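Local coordinates for protein glucuronan lyase A (Trichoderma reesei, PDB 2ZZJ) that probably cleaves the beta-1,4 linkages of glucuronan from within the chain, as a calcium-binding polysaccharide lyase with a beta-jelly-roll fold, at residues A[8-12]-A[23-27]; A[53-59]-A[194-200]; A[70-74]-A[89-93]. All blocks are in the same frame, centred on the assembly; numbering follows the deposited sequence.

Contact 1: residues A[8-12]-A[23-27]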
loop_
_atom_site.group_PDB
_atom_site.type_symbol
_atom_site.label_atom_id
_atom_site.label_comp_id
_atom_site.label_asym_id
_atom_site.label_seq_id
_atom_site.Cartn_x
_atom_site.Cartn_y
_atom_site.Cartn_z
ATOM N N GLY A 8 9.357 -5.656 11.536
ATOM C CA GLY A 8 10.013 -6.355 10.411
ATOM C C GLY A 8 10.149 -7.842 10.694
ATOM O O GLY A 8 11.215 -8.420 10.477
ATOM N N HIS A 9 9.051 -8.454 11.136
ATOM C CA HIS A 9 8.964 -9.890 11.413
ATOM C C HIS A 9 7.641 -10.465 10.883
ATOM O O HIS A 9 6.617 -9.767 10.758
ATOM C CB HIS A 9 9.026 -10.142 12.928
ATOM C CG HIS A 9 10.415 -10.175 13.494
ATOM N ND1 HIS A 9 10.925 -9.168 14.286
ATOM C CD2 HIS A 9 11.406 -11.096 13.371
ATOM C CE1 HIS A 9 12.162 -9.472 14.636
ATOM N NE2 HIS A 9 12.481 -10.632 14.081
ATOM N N LEU A 10 7.647 -11.758 10.592
ATOM C CA LEU A 10 6.458 -12.417 10.165
ATOM C C LEU A 10 5.421 -12.405 11.275
ATOM O O LEU A 10 4.230 -12.288 11.011
ATOM C CB LEU A 10 6.763 -13.862 9.745
ATOM C CG LEU A 10 7.565 -13.998 8.436
ATOM C CD1 LEU A 10 7.831 -15.492 8.150
ATOM C CD2 LEU A 10 6.835 -13.328 7.273
ATOM N N ASN A 11 5.873 -12.511 12.520
ATOM C CA ASN A 11 4.906 -12.564 13.622
ATOM C C ASN A 11 4.054 -11.292 13.689
ATOM O O ASN A 11 4.612 -10.182 13.642
ATOM C CB ASN A 11 5.591 -12.768 14.953
ATOM C CG ASN A 11 4.581 -13.133 16.063
ATOM O OD1 ASN A 11 3.469 -13.601 15.781
ATOM N ND2 ASN A 11 4.945 -12.885 17.293
ATOM N N GLY A 12 2.738 -11.458 13.761
ATOM C CA GLY A 12 1.847 -10.346 14.072
ATOM C C GLY A 12 1.001 -9.958 12.891
ATOM O O GLY A 12 0.024 -9.243 13.051
ATOM N N THR A 23 7.931 -14.418 -2.986
ATOM C CA THR A 23 8.435 -14.773 -1.657
ATOM C C THR A 23 8.167 -13.628 -0.686
ATOM O O THR A 23 8.012 -12.480 -1.111
ATOM C CB THR A 23 9.950 -15.133 -1.654
ATOM O OG1 THR A 23 10.757 -13.999 -2.015
ATOM C CG2 THR A 23 10.242 -16.308 -2.633
ATOM N N VAL A 24 8.081 -13.956 0.598
ATOM C CA VAL A 24 8.058 -12.984 1.698
ATOM C C VAL A 24 8.868 -13.656 2.787
ATOM O O VAL A 24 8.493 -14.749 3.274
ATOM C CB VAL A 24 6.632 -12.713 2.242
ATOM C CG1 VAL A 24 6.670 -11.793 3.482
ATOM C CG2 VAL A 24 5.703 -12.090 1.163
ATOM N N SER A 25 9.971 -13.048 3.175
ATOM C CA SER A 25 10.825 -13.669 4.180
ATOM C C SER A 25 11.416 -12.647 5.129
ATOM O O SER A 25 11.439 -11.448 4.812
ATOM C CB SER A 25 11.946 -14.444 3.479
ATOM O OG SER A 25 12.738 -13.557 2.723
ATOM N N GLU A 26 11.907 -13.110 6.282
ATOM C CA GLU A 26 12.659 -12.241 7.198
ATOM C C GLU A 26 14.125 -12.256 6.862
ATOM O O GLU A 26 14.686 -13.326 6.568
ATOM C CB GLU A 26 12.496 -12.709 8.655
ATOM C CG GLU A 26 11.109 -12.838 9.070
ATOM C CD GLU A 26 10.969 -13.313 10.495
ATOM O OE1 GLU A 26 11.930 -13.928 11.025
ATOM O OE2 GLU A 26 9.895 -13.091 11.073
ATOM N N VAL A 27 14.751 -11.073 6.878
ATOM C CA VAL A 27 16.173 -10.942 6.600
ATOM C C VAL A 27 16.810 -10.107 7.703
ATOM O O VAL A 27 16.107 -9.380 8.409
ATOM C CB VAL A 27 16.419 -10.286 5.203
ATOM C CG1 VAL A 27 15.759 -11.118 4.097
ATOM C CG2 VAL A 27 15.905 -8.800 5.167
HETATM O O HOH W 1 8.708 -13.434 13.278
#
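Glu26 sets CG beside its own backbone N and anti to its carbonyl carbon (chi1 -54°) and extends beyond it, which carries its carboxylate across to the backbone of His9 and Leu10. The contact fastens a loop of the beta-jelly roll, residues 8-12 after strand 2-6, to strand 23-27 near the protein surface. At its centre is one oxygen, OE2 of Glu26. Leu10 N points an almost straight N-H at Glu26 OE2 (2.7 Å, 171° at the hydrogen), which receives it on the anti lone pair, the one turned away from OE1. The peptide nitrogen is therefore held by a side chain, where a strand partner would have offered a carbonyl. The imidazole of His9 comes up edge-on: its CD2 lies 3.4 Å from Glu26 OE2, near the ring plane, and ring and carboxylate are turned 75° against each other. Asp7 fixes the far side of this ring by a hydrogen bond between Asp7 OD1 and His9 ND1. Because Asp7 is a calcium ligand, as is Ser36, whose OG is bonded to Gly8 O, the loop gripped by Glu26 is also the one that leads out of the metal site. Nearer the strand, along the Glu26 chain, the contact turns apolar. Leu10 CG rests on the Glu26 methylene CG at 3.8 Å, and the branch ending in Leu10 CD2 reaches Val24 CG1 at 4.1 Å. Leu10 also touches Leu38, whereas Val24 continues inward to Val16 and Val56, so it joins this outer patch to the packing between the sheets. A water completes the polar side: it accepts from Asn11 N at 3.1 Å and donates to Glu26 OE2, so that this oxygen serves two successive peptide nitrogens, Leu10 N directly and Asn11 N through the water.

Contact 2: residues A[53-59]-A[194-200]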
loop_
_atom_site.group_PDB
_atom_site.type_symbol
_atom_site.label_atom_id
_atom_site.label_comp_id
_atom_site.label_asym_id
_atom_site.label_seq_id
_atom_site.Cartn_x
_atom_site.Cartn_y
_atom_site.Cartn_z
ATOM N N HIS A 53 0.906 -10.804 -6.181
ATOM C CA HIS A 53 0.949 -10.183 -4.843
ATOM C C HIS A 53 1.968 -10.885 -3.972
ATOM O O HIS A 53 1.914 -12.111 -3.794
ATOM C CB HIS A 53 -0.375 -10.378 -4.107
ATOM C CG HIS A 53 -1.548 -9.693 -4.710
ATOM N ND1 HIS A 53 -2.345 -10.289 -5.666
ATOM C CD2 HIS A 53 -2.131 -8.508 -4.417
ATOM C CE1 HIS A 53 -3.350 -9.490 -5.954
ATOM N NE2 HIS A 53 -3.248 -8.403 -5.209
ATOM N N SER A 54 2.880 -10.123 -3.381
ATOM C CA SER A 54 3.693 -10.637 -2.260
ATOM C C SER A 54 3.479 -9.646 -1.104
ATOM O O SER A 54 4.108 -8.592 -1.073
ATOM C CB SER A 54 5.168 -10.731 -2.626
ATOM O OG SER A 54 5.435 -11.809 -3.499
ATOM N N GLU A 55 2.569 -9.964 -0.182
ATOM C CA GLU A 55 2.062 -8.982 0.792
ATOM C C GLU A 55 1.895 -9.614 2.183
ATOM O O GLU A 55 1.810 -10.857 2.313
ATOM C CB GLU A 55 0.676 -8.439 0.359
ATOM C CG GLU A 55 0.687 -7.494 -0.871
ATOM C CD GLU A 55 -0.708 -7.150 -1.365
ATOM O OE1 GLU A 55 -1.610 -8.038 -1.316
ATOM O OE2 GLU A 55 -0.916 -5.990 -1.794
ATOM N N VAL A 56 1.882 -8.755 3.201
ATOM C CA VAL A 56 1.461 -9.159 4.534
ATOM C C VAL A 56 0.276 -8.302 4.915
ATOM O O VAL A 56 0.212 -7.123 4.542
ATOM C CB VAL A 56 2.577 -9.049 5.560
ATOM C CG1 VAL A 56 3.654 -10.104 5.246
ATOM C CG2 VAL A 56 3.201 -7.585 5.554
ATOM N N ASP A 57 -0.703 -8.906 5.613
ATOM C CA ASP A 57 -2.000 -8.244 5.823
ATOM C C ASP A 57 -2.178 -7.928 7.294
ATOM O O ASP A 57 -1.914 -8.788 8.163
ATOM C CB ASP A 57 -3.207 -9.125 5.443
ATOM C CG ASP A 57 -3.266 -9.499 3.967
ATOM O OD1 ASP A 57 -2.410 -9.035 3.185
ATOM O OD2 ASP A 57 -4.172 -10.333 3.619
ATOM N N HIS A 58 -2.622 -6.707 7.563
ATOM C CA HIS A 58 -3.133 -6.330 8.876
ATOM C C HIS A 58 -4.618 -6.108 8.673
ATOM O O HIS A 58 -5.015 -5.114 8.094
ATOM C CB HIS A 58 -2.488 -5.039 9.375
ATOM C CG HIS A 58 -3.087 -4.511 10.643
ATOM N ND1 HIS A 58 -2.969 -5.175 11.850
ATOM C CD2 HIS A 58 -3.778 -3.377 10.903
ATOM C CE1 HIS A 58 -3.576 -4.477 12.797
ATOM N NE2 HIS A 58 -4.081 -3.389 12.250
ATOM N N ASN A 59 -5.438 -7.048 9.134
ATOM C CA ASN A 59 -6.876 -6.987 8.804
ATOM C C ASN A 59 -7.622 -5.740 9.232
ATOM O O ASN A 59 -8.493 -5.245 8.511
ATOM C CB ASN A 59 -7.578 -8.257 9.308
ATOM C CG ASN A 59 -7.211 -9.472 8.492
ATOM O OD1 ASN A 59 -6.874 -9.348 7.309
ATOM N ND2 ASN A 59 -7.244 -10.659 9.120
ATOM N N GLN A 194 -8.687 -3.887 5.043
ATOM C CA GLN A 194 -7.382 -4.363 5.489
ATOM C C GLN A 194 -6.336 -3.322 5.112
ATOM O O GLN A 194 -6.534 -2.549 4.181
ATOM C CB GLN A 194 -7.008 -5.659 4.791
ATOM C CG GLN A 194 -8.069 -6.743 4.805
ATOM C CD GLN A 194 -7.631 -7.922 4.020
ATOM O OE1 GLN A 194 -6.799 -7.810 3.115
ATOM N NE2 GLN A 194 -8.188 -9.091 4.343
ATOM N N PHE A 195 -5.229 -3.306 5.854
ATOM C CA PHE A 195 -4.065 -2.510 5.472
ATOM C C PHE A 195 -3.011 -3.538 5.106
ATOM O O PHE A 195 -2.610 -4.364 5.948
ATOM C CB PHE A 195 -3.617 -1.655 6.648
ATOM C CG PHE A 195 -2.342 -0.899 6.397
ATOM C CD1 PHE A 195 -2.117 -0.258 5.171
ATOM C CD2 PHE A 195 -1.354 -0.846 7.391
ATOM C CE1 PHE A 195 -0.925 0.471 4.927
ATOM C CE2 PHE A 195 -0.133 -0.116 7.161
ATOM C CZ PHE A 195 0.069 0.526 5.941
ATOM N N ARG A 196 -2.592 -3.529 3.843
ATOM C CA ARG A 196 -1.569 -4.450 3.387
ATOM C C ARG A 196 -0.303 -3.693 3.001
ATOM O O ARG A 196 -0.374 -2.592 2.395
ATOM C CB ARG A 196 -2.032 -5.210 2.156
ATOM C CG ARG A 196 -3.333 -5.974 2.354
ATOM C CD ARG A 196 -3.548 -6.789 1.128
ATOM N NE ARG A 196 -4.797 -7.539 1.203
ATOM C CZ ARG A 196 -5.304 -8.204 0.171
ATOM N NH1 ARG A 196 -4.662 -8.217 -1.011
ATOM N NH2 ARG A 196 -6.459 -8.840 0.322
ATOM N N VAL A 197 0.846 -4.279 3.338
ATOM C CA VAL A 197 2.096 -3.775 2.755
ATOM C C VAL A 197 2.770 -4.892 1.964
ATOM O O VAL A 197 2.750 -6.074 2.368
ATOM C CB VAL A 197 3.072 -3.064 3.778
ATOM C CG1 VAL A 197 2.388 -1.877 4.494
ATOM C CG2 VAL A 197 3.708 -4.069 4.759
ATOM N N GLY A 198 3.365 -4.541 0.831
ATOM C CA GLY A 198 4.064 -5.546 0.055
ATOM C C GLY A 198 4.085 -5.260 -1.429
ATOM O O GLY A 198 3.366 -4.376 -1.919
ATOM N N LEU A 199 4.909 -6.037 -2.125
ATOM C CA LEU A 199 5.116 -5.829 -3.565
ATOM C C LEU A 199 3.974 -6.507 -4.302
ATOM O O LEU A 199 3.825 -7.748 -4.238
ATOM C CB LEU A 199 6.463 -6.431 -3.983
ATOM C CG LEU A 199 6.741 -6.407 -5.507
ATOM C CD1 LEU A 199 6.688 -4.955 -6.101
ATOM C CD2 LEU A 199 8.083 -7.029 -5.727
ATOM N N TYR A 200 3.192 -5.700 -5.002
ATOM C CA TYR A 200 2.087 -6.180 -5.827
ATOM C C TYR A 200 2.287 -5.688 -7.251
ATOM O O TYR A 200 2.094 -4.505 -7.562
ATOM C CB TYR A 200 0.745 -5.742 -5.216
ATOM C CG TYR A 200 -0.474 -5.916 -6.112
ATOM C CD1 TYR A 200 -0.577 -7.015 -6.970
ATOM C CD2 TYR A 200 -1.552 -5.037 -6.036
ATOM C CE1 TYR A 200 -1.711 -7.199 -7.776
ATOM C CE2 TYR A 200 -2.690 -5.194 -6.856
ATOM C CZ TYR A 200 -2.754 -6.296 -7.701
ATOM O OH TYR A 200 -3.850 -6.486 -8.513
HETATM O O HOH W 2 0.676 -3.810 -2.285
#
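Strands 53-58 and 194-197 run antiparallel, their axes 4.8 Å apart at closest and 153° between directions. Val56 with Val197 and His58 with Phe195 are hydrogen-bonded pairs with two bonds each. Gly198 turns a corner opposite Glu55, where a CB would clash with Ser54 O; beyond it Ser54 N still bonds Leu199 O at 2.7 Å, but the return bond is weak. Arg196 and its partners dominate the polar face. Its extended chain runs alongside Asp57, whose OD1 lies 3.4 Å from Arg196 NE, well out of the guanidinium plane, so this salt bridge rests on charge alone. Arg196 NH1 meets Glu55 OE1 on the syn side at 3.1 Å, the planes 84° apart. NE and NH2 of Arg196 both bond Gln194 OE1 in the guanidinium plane, 2.8 Å for NE. A methionine in place of Arg196 would strip both donors from Gln194 OE1, probably leaving that amide free to turn and Glu55 and Asp57 short of one of the positive charges they share, with Arg17 remaining. Further along, His53 and Tyr200 form an offset stack, planes at 9°, with His53 NE2 3.2 Å from Tyr200 CE1; Glu19 holds His53 ND1. Glu55 OE2 bonds Gln91 and takes a water shared with Gly198 O. This polar face probably belongs to the substrate cleft, as in related jelly-roll lyases. On the other face Val56 CG2 meets Val197 CG2 at 3.6 Å. Strand 15-18 flanks 53-58, strand 86-95 flanks 194-197, and strand 216-227 covers Phe195 and Val197 from the opposing sheet.

Contact 3: residues A[70-74]-A[89-93]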
loop_
_atom_site.group_PDB
_atom_site.type_symbol
_atom_site.label_atom_id
_atom_site.label_comp_id
_atom_site.label_asym_id
_atom_site.label_seq_id
_atom_site.Cartn_x
_atom_site.Cartn_y
_atom_site.Cartn_z
ATOM N N TYR A 70 -0.845 5.970 9.632
ATOM C CA TYR A 70 -0.161 4.747 9.189
ATOM C C TYR A 70 1.280 5.133 8.860
ATOM O O TYR A 70 1.511 6.182 8.261
ATOM C CB TYR A 70 -0.811 4.224 7.897
ATOM C CG TYR A 70 -2.295 4.004 8.086
ATOM C CD1 TYR A 70 -2.793 2.754 8.514
ATOM C CD2 TYR A 70 -3.197 5.055 7.921
ATOM C CE1 TYR A 70 -4.187 2.572 8.735
ATOM C CE2 TYR A 70 -4.572 4.868 8.150
ATOM C CZ TYR A 70 -5.036 3.628 8.530
ATOM O OH TYR A 70 -6.378 3.451 8.750
ATOM N N GLY A 71 2.237 4.284 9.212
ATOM C CA GLY A 71 3.644 4.556 8.907
ATOM C C GLY A 71 4.290 3.249 8.454
ATOM O O GLY A 71 3.941 2.160 8.959
ATOM N N PHE A 72 5.225 3.330 7.524
ATOM C CA PHE A 72 6.080 2.165 7.203
ATOM C C PHE A 72 7.345 2.626 6.549
ATOM O O PHE A 72 7.402 3.755 5.993
ATOM C CB PHE A 72 5.388 1.130 6.335
ATOM C CG PHE A 72 4.934 1.656 4.987
ATOM C CD1 PHE A 72 5.686 1.394 3.849
ATOM C CD2 PHE A 72 3.752 2.398 4.877
ATOM C CE1 PHE A 72 5.264 1.871 2.571
ATOM C CE2 PHE A 72 3.324 2.884 3.629
ATOM C CZ PHE A 72 4.082 2.624 2.483
ATOM N N ALA A 73 8.373 1.783 6.653
ATOM C CA ALA A 73 9.567 2.049 5.875
ATOM C C ALA A 73 9.625 1.059 4.721
ATOM O O ALA A 73 9.219 -0.095 4.871
ATOM C CB ALA A 73 10.814 1.921 6.748
ATOM N N PHE A 74 10.130 1.490 3.578
ATOM C CA PHE A 74 10.340 0.576 2.434
ATOM C C PHE A 74 11.606 0.936 1.670
ATOM O O PHE A 74 12.108 2.052 1.786
ATOM C CB PHE A 74 9.126 0.540 1.488
ATOM C CG PHE A 74 9.068 1.714 0.539
ATOM C CD1 PHE A 74 9.607 1.616 -0.742
ATOM C CD2 PHE A 74 8.529 2.945 0.969
ATOM C CE1 PHE A 74 9.578 2.728 -1.638
ATOM C CE2 PHE A 74 8.502 4.082 0.084
ATOM C CZ PHE A 74 9.029 3.950 -1.201
ATOM N N ILE A 89 3.097 -0.867 -3.713
ATOM C CA ILE A 89 3.857 -1.175 -2.501
ATOM C C ILE A 89 3.012 -1.262 -1.199
ATOM O O ILE A 89 3.508 -1.800 -0.198
ATOM C CB ILE A 89 5.077 -0.245 -2.281
ATOM C CG1 ILE A 89 4.651 1.236 -2.121
ATOM C CG2 ILE A 89 6.120 -0.391 -3.454
ATOM C CD1 ILE A 89 5.847 2.166 -1.702
ATOM N N ALA A 90 1.788 -0.713 -1.211
ATOM C CA ALA A 90 0.858 -0.808 -0.051
ATOM C C ALA A 90 -0.562 -0.571 -0.529
ATOM O O ALA A 90 -0.785 0.120 -1.556
ATOM C CB ALA A 90 1.214 0.234 1.020
ATOM N N GLN A 91 -1.541 -1.119 0.189
ATOM C CA GLN A 91 -2.927 -0.842 -0.212
ATOM C C GLN A 91 -3.885 -1.120 0.899
ATOM O O GLN A 91 -3.609 -2.002 1.743
ATOM C CB GLN A 91 -3.326 -1.675 -1.433
ATOM C CG GLN A 91 -3.164 -3.180 -1.311
ATOM C CD GLN A 91 -3.890 -3.940 -2.442
ATOM O OE1 GLN A 91 -4.841 -3.425 -3.029
ATOM N NE2 GLN A 91 -3.431 -5.146 -2.746
ATOM N N PHE A 92 -4.989 -0.377 0.878
ATOM C CA PHE A 92 -6.166 -0.683 1.699
ATOM C C PHE A 92 -7.173 -1.368 0.821
ATOM O O PHE A 92 -7.421 -0.925 -0.331
ATOM C CB PHE A 92 -6.756 0.594 2.253
ATOM C CG PHE A 92 -5.871 1.267 3.272
ATOM C CD1 PHE A 92 -5.982 0.919 4.633
ATOM C CD2 PHE A 92 -4.946 2.230 2.892
ATOM C CE1 PHE A 92 -5.191 1.547 5.597
ATOM C CE2 PHE A 92 -4.133 2.849 3.860
ATOM C CZ PHE A 92 -4.265 2.488 5.212
ATOM N N ILE A 93 -7.760 -2.434 1.351
ATOM C CA ILE A 93 -8.658 -3.260 0.554
ATOM C C ILE A 93 -9.670 -4.002 1.429
ATOM O O ILE A 93 -9.316 -4.607 2.470
ATOM C CB ILE A 93 -7.841 -4.216 -0.381
ATOM C CG1 ILE A 93 -8.760 -5.035 -1.322
ATOM C CG2 ILE A 93 -6.868 -5.114 0.437
ATOM C CD1 ILE A 93 -7.973 -5.900 -2.271
#
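Strands 70-74 and 89-93, joined through Tyr70 with Phe92 and Phe74 with Ile89, face each other across the jelly-roll sandwich, their axes 9.6 Å apart and nearly antiparallel at 155°, with no hydrogen bond between them. Tyr70 and Phe92 come from opposite directions into a T-shaped pair: the edge of Phe92, led by CZ, stands over the centre of the Tyr70 face, ring centroids 4.7 Å apart and planes at 77°. At the other end Ile89 puts CG1 between its backbone N and carbonyl carbon (chi1 61°), which delivers CD1 squarely over the Phe74 ring, 3.5 Å from the centroid, as a CH-pi contact. The same methyl, Ile89 CD1, lies 4.3 Å from Phe72 CE1, near the plane of that ring, and Phe72 CZ meets Ala90 CB at 4.0 Å. Successive residues Ile89 and Ala90 can both point into the core because they form a classic beta bulge against strand 106-115. The core continues on several sides: Phe195 of strand 192-197 stacks on Phe92, Trp160 meets Phe92 edge-to-face, Gly61 O holds Tyr70 OH, and strands 152-160 and 216-227 flank strand 70-74 within its sheet.

How the contacts relate
Contact 1 is a surface contact, its centre about 17 Å from that of the chain, whereas contacts 2 and 3 are buried. Their chemistry follows: a loop pinned by one carboxylate and a water in contact 1, backbone pairing plus a salt-bridge network within one sheet in contact 2, and purely apolar packing between two sheets in contact 3. Contacts 2 and 3 share a sheet, since strands 192-197 and 86-95 are neighbours: Arg196 N lies 2.8 Å from Gln91 O, and Phe195 carries the aromatic core on to Phe92. Contact 1 joins contact 2 through Val24 CG1 and Val56 CG1, 3.9 Å apart, but does not touch contact 3.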